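Local coordinates for protein Chains: A (Unidentified, PDB 6ZMG) that cleaves S-adenosyl-L-methionine as a phage SAM lyase, holding the related S-adenosyl-L-homocysteine between neighbouring subunits, at the S-adenosyl-L-homocysteine site. Sequence-based numbering; all coordinates share one arbitrary frame. Chains: chain A/B, Chains: A.

The S-adenosyl-L-homocysteine site. Residues chain A 16, 18, 20, 54, 56-58, 69, 71, 104-106, 108; chain B 48-50, 75-77, 79. With SAH (S-adenosyl-L-homocysteine), chain C.
A:Glu69 bridges the amino group and the ribose 3'-hydroxyl of S-adenosyl-L-homocysteine (SAH), a sulfide lacking the methyl group of SAM, in this phage SAM lyase, whose pocket is built from chains A and B and buries nearly all of the ligand. With CG in the crowded position between backbone N and carbonyl carbon (chi1 59°) and the chain extended beyond it, A:Glu69 OE1 takes SAH N on its syn lone pair at 2.8 Å, while A:Glu69 OE2 receives SAH O3' on its anti lone pair at 2.6 Å. A:Asn20 N also donates to OE1, from above the carboxylate plane, and helps fix the carboxylate's rotation. The ligand amine is gripped again by A:Gln104, bent at chi2, whose OE1 accepts in the carbonyl plane; its NE2 binds A:Asn20 O, orienting the amide. The backbone N-H groups of A:Glu105 and A:Ser106 hold the ligand carboxylate, the former almost straight (170° at H).

Chain B reads the adenine. B:Ile77 pairs with its edge through the backbone, N to SAH N1 at 2.9 Å and O from the amino SAH N6 at 2.8 Å. B:Ser50 OG donates to SAH N3 at 2.8 Å, and the hydroxyls of B:Ser50 and A:Ser71 both hydrogen-bond the 2'-hydroxyl O2'; A:Gln54 NE2 donates in its amide plane to A:Ser71 OG. A water joins N7 to B:Asp48 OD2.

A:Ile108 CD1 lies over the SAH imidazole ring, 3.6 Å from its centroid, and B:Ala49 CA over the six-membered one. A:Tyr58 CG is anti to the backbone N (chi1 174°), and the ring presents a face to SAH CG, 3.3 Å from the ring centroid and offset toward the rim, and brings CD1 near the sulfur; its hydroxyl is held by A:Glu105 OE1 and A:Ser106 OG.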
# COMPACT_ATOMS: atom_id res chain seq x y z
N PHE A 16 6.07 -9.45 -0.05
CA PHE A 16 7.21 -8.58 0.21
C PHE A 16 8.49 -9.32 -0.12
O PHE A 16 8.77 -10.37 0.47
CB PHE A 16 7.23 -8.13 1.65
CG PHE A 16 6.02 -7.33 2.05
CD1 PHE A 16 4.86 -7.94 2.49
CD2 PHE A 16 6.04 -5.96 1.96
CE1 PHE A 16 3.74 -7.16 2.86
CE2 PHE A 16 4.96 -5.19 2.35
CZ PHE A 16 3.82 -5.78 2.80
N GLY A 18 12.66 -8.67 -0.58
CA GLY A 18 13.80 -7.80 -0.42
C GLY A 18 14.79 -7.92 -1.56
O GLY A 18 14.78 -8.89 -2.32
N ASN A 20 18.27 -6.92 -1.02
CA ASN A 20 19.57 -7.28 -0.49
C ASN A 20 19.72 -8.79 -0.48
O ASN A 20 18.76 -9.52 -0.21
CB ASN A 20 19.71 -6.85 0.97
CG ASN A 20 20.28 -5.46 1.15
OD1 ASN A 20 20.24 -4.61 0.27
ND2 ASN A 20 20.81 -5.22 2.34
N GLN A 54 10.04 0.10 -2.05
CA GLN A 54 10.03 0.43 -0.65
C GLN A 54 11.45 0.45 -0.12
O GLN A 54 12.37 -0.12 -0.73
CB GLN A 54 9.36 -0.66 0.19
CG GLN A 54 8.10 -1.23 -0.38
CD GLN A 54 7.40 -2.14 0.59
OE1 GLN A 54 6.23 -1.93 0.92
NE2 GLN A 54 8.08 -3.19 1.02
N GLY A 56 12.97 -1.23 3.29
CA GLY A 56 12.58 -2.24 4.24
C GLY A 56 13.63 -2.34 5.33
O GLY A 56 14.82 -2.19 5.08
N VAL A 57 13.16 -2.62 6.54
CA VAL A 57 14.01 -2.92 7.68
C VAL A 57 13.68 -4.33 8.14
O VAL A 57 12.50 -4.67 8.31
CB VAL A 57 13.76 -1.91 8.81
CG1 VAL A 57 14.56 -2.31 10.04
CG2 VAL A 57 14.11 -0.54 8.34
N TYR A 58 14.72 -5.16 8.33
CA TYR A 58 14.58 -6.58 8.60
C TYR A 58 15.66 -7.07 9.56
O TYR A 58 16.84 -6.73 9.41
CB TYR A 58 14.73 -7.39 7.30
CG TYR A 58 14.74 -8.91 7.42
CD1 TYR A 58 13.58 -9.62 7.73
CD2 TYR A 58 15.90 -9.64 7.15
CE1 TYR A 58 13.58 -11.01 7.81
CE2 TYR A 58 15.91 -11.03 7.21
CZ TYR A 58 14.75 -11.71 7.54
OH TYR A 58 14.77 -13.09 7.59
N GLU A 69 17.20 -2.27 3.49
CA GLU A 69 17.37 -2.62 2.09
C GLU A 69 16.30 -1.92 1.27
O GLU A 69 15.33 -1.38 1.79
CB GLU A 69 17.21 -4.14 1.87
CG GLU A 69 15.85 -4.67 2.32
CD GLU A 69 15.67 -6.17 2.13
OE1 GLU A 69 16.59 -6.85 1.60
OE2 GLU A 69 14.61 -6.69 2.55
N SER A 71 13.23 -2.86 -1.11
CA SER A 71 12.37 -4.03 -1.25
C SER A 71 11.20 -3.69 -2.16
O SER A 71 11.03 -2.55 -2.62
CB SER A 71 11.94 -4.55 0.13
OG SER A 71 11.13 -3.61 0.77
N GLN A 104 16.83 -15.14 -1.12
CA GLN A 104 16.32 -14.50 0.08
C GLN A 104 16.18 -15.49 1.23
O GLN A 104 15.85 -16.66 1.03
CB GLN A 104 14.95 -13.87 -0.19
CG GLN A 104 14.96 -12.78 -1.24
CD GLN A 104 15.76 -11.61 -0.77
OE1 GLN A 104 15.34 -10.91 0.16
NE2 GLN A 104 16.94 -11.40 -1.36
N GLU A 105 16.38 -14.99 2.45
CA GLU A 105 16.13 -15.82 3.62
C GLU A 105 14.64 -15.93 3.91
O GLU A 105 14.17 -16.98 4.35
CB GLU A 105 16.87 -15.24 4.81
CG GLU A 105 16.79 -16.02 6.07
CD GLU A 105 17.51 -15.27 7.19
OE1 GLU A 105 16.94 -14.35 7.83
OE2 GLU A 105 18.68 -15.58 7.38
N SER A 106 13.91 -14.84 3.72
CA SER A 106 12.48 -14.82 3.98
C SER A 106 11.80 -14.03 2.88
O SER A 106 12.33 -13.04 2.38
CB SER A 106 12.14 -14.08 5.29
OG SER A 106 12.78 -14.65 6.42
N ILE A 108 7.65 -12.60 2.64
CA ILE A 108 6.40 -12.52 3.38
C ILE A 108 5.23 -12.49 2.40
O ILE A 108 5.23 -11.71 1.45
CB ILE A 108 6.38 -11.29 4.30
CG1 ILE A 108 7.49 -11.39 5.33
CG2 ILE A 108 5.01 -11.14 4.93
CD1 ILE A 108 7.70 -10.09 6.06
N ASP B 48 11.35 -4.22 12.50
CA ASP B 48 11.08 -4.58 11.12
C ASP B 48 9.80 -3.93 10.60
O ASP B 48 8.76 -3.94 11.26
CB ASP B 48 10.94 -6.10 11.04
CG ASP B 48 12.17 -6.87 11.55
OD1 ASP B 48 12.91 -6.35 12.40
OD2 ASP B 48 12.38 -8.01 11.06
N ALA B 49 9.90 -3.38 9.39
CA ALA B 49 8.82 -2.59 8.82
C ALA B 49 9.14 -2.32 7.36
O ALA B 49 10.25 -2.58 6.89
CB ALA B 49 8.66 -1.26 9.56
N SER B 50 8.15 -1.79 6.66
CA SER B 50 8.29 -1.31 5.30
C SER B 50 7.95 0.17 5.25
O SER B 50 7.06 0.64 5.97
CB SER B 50 7.37 -2.06 4.34
OG SER B 50 7.70 -3.45 4.27
N ILE B 75 4.50 0.71 7.03
CA ILE B 75 3.67 -0.49 7.14
C ILE B 75 4.35 -1.41 8.13
O ILE B 75 5.51 -1.80 7.93
CB ILE B 75 3.48 -1.19 5.78
CG1 ILE B 75 2.88 -0.23 4.76
CG2 ILE B 75 2.64 -2.47 5.95
CD1 ILE B 75 2.91 -0.78 3.33
N ILE B 76 3.62 -1.78 9.19
CA ILE B 76 4.15 -2.62 10.25
C ILE B 76 3.25 -3.83 10.39
O ILE B 76 2.07 -3.69 10.73
CB ILE B 76 4.22 -1.87 11.60
CG1 ILE B 76 5.19 -0.70 11.51
CG2 ILE B 76 4.63 -2.83 12.73
CD1 ILE B 76 5.06 0.29 12.67
N ILE B 77 3.80 -5.02 10.14
CA ILE B 77 3.12 -6.28 10.44
C ILE B 77 3.71 -6.81 11.73
O ILE B 77 4.93 -6.96 11.84
CB ILE B 77 3.28 -7.29 9.29
CG1 ILE B 77 2.74 -6.72 7.98
CG2 ILE B 77 2.59 -8.62 9.64
CD1 ILE B 77 3.08 -7.53 6.79
N LEU B 79 5.12 -9.34 13.90
CA LEU B 79 5.64 -10.69 13.84
C LEU B 79 5.93 -11.30 15.20
O LEU B 79 6.44 -12.42 15.27
CB LEU B 79 6.94 -10.74 13.04
CG LEU B 79 6.86 -10.07 11.68
CD1 LEU B 79 8.23 -10.05 11.06
CD2 LEU B 79 5.84 -10.78 10.81
N SAH C . 16.67 -9.55 2.11
CA SAH C . 15.93 -10.19 3.21
CB SAH C . 14.41 -9.93 3.07
CG SAH C . 13.85 -9.42 4.38
SD SAH C . 12.06 -9.28 4.46
C SAH C . 16.14 -11.71 3.30
O SAH C . 15.46 -12.39 4.04
OXT SAH C . 17.10 -12.18 2.58
C5' SAH C . 11.62 -8.44 2.91
C4' SAH C . 10.85 -7.16 3.13
O4' SAH C . 9.68 -7.42 3.94
C3' SAH C . 11.57 -6.08 3.91
O3' SAH C . 12.49 -5.34 3.12
C2' SAH C . 10.41 -5.19 4.36
O2' SAH C . 10.07 -4.31 3.28
C1' SAH C . 9.30 -6.22 4.59
N9 SAH C . 9.09 -6.53 6.00
C8 SAH C . 9.78 -7.44 6.76
N7 SAH C . 9.30 -7.57 7.99
C5 SAH C . 8.24 -6.68 8.02
C6 SAH C . 7.28 -6.39 9.01
N6 SAH C . 7.25 -6.97 10.21
N1 SAH C . 6.32 -5.49 8.70
C2 SAH C . 6.34 -4.91 7.50
N3 SAH C . 7.18 -5.11 6.48
C4 SAH C . 8.11 -6.02 6.81
O HOH W 1 10.88 -9.35 9.31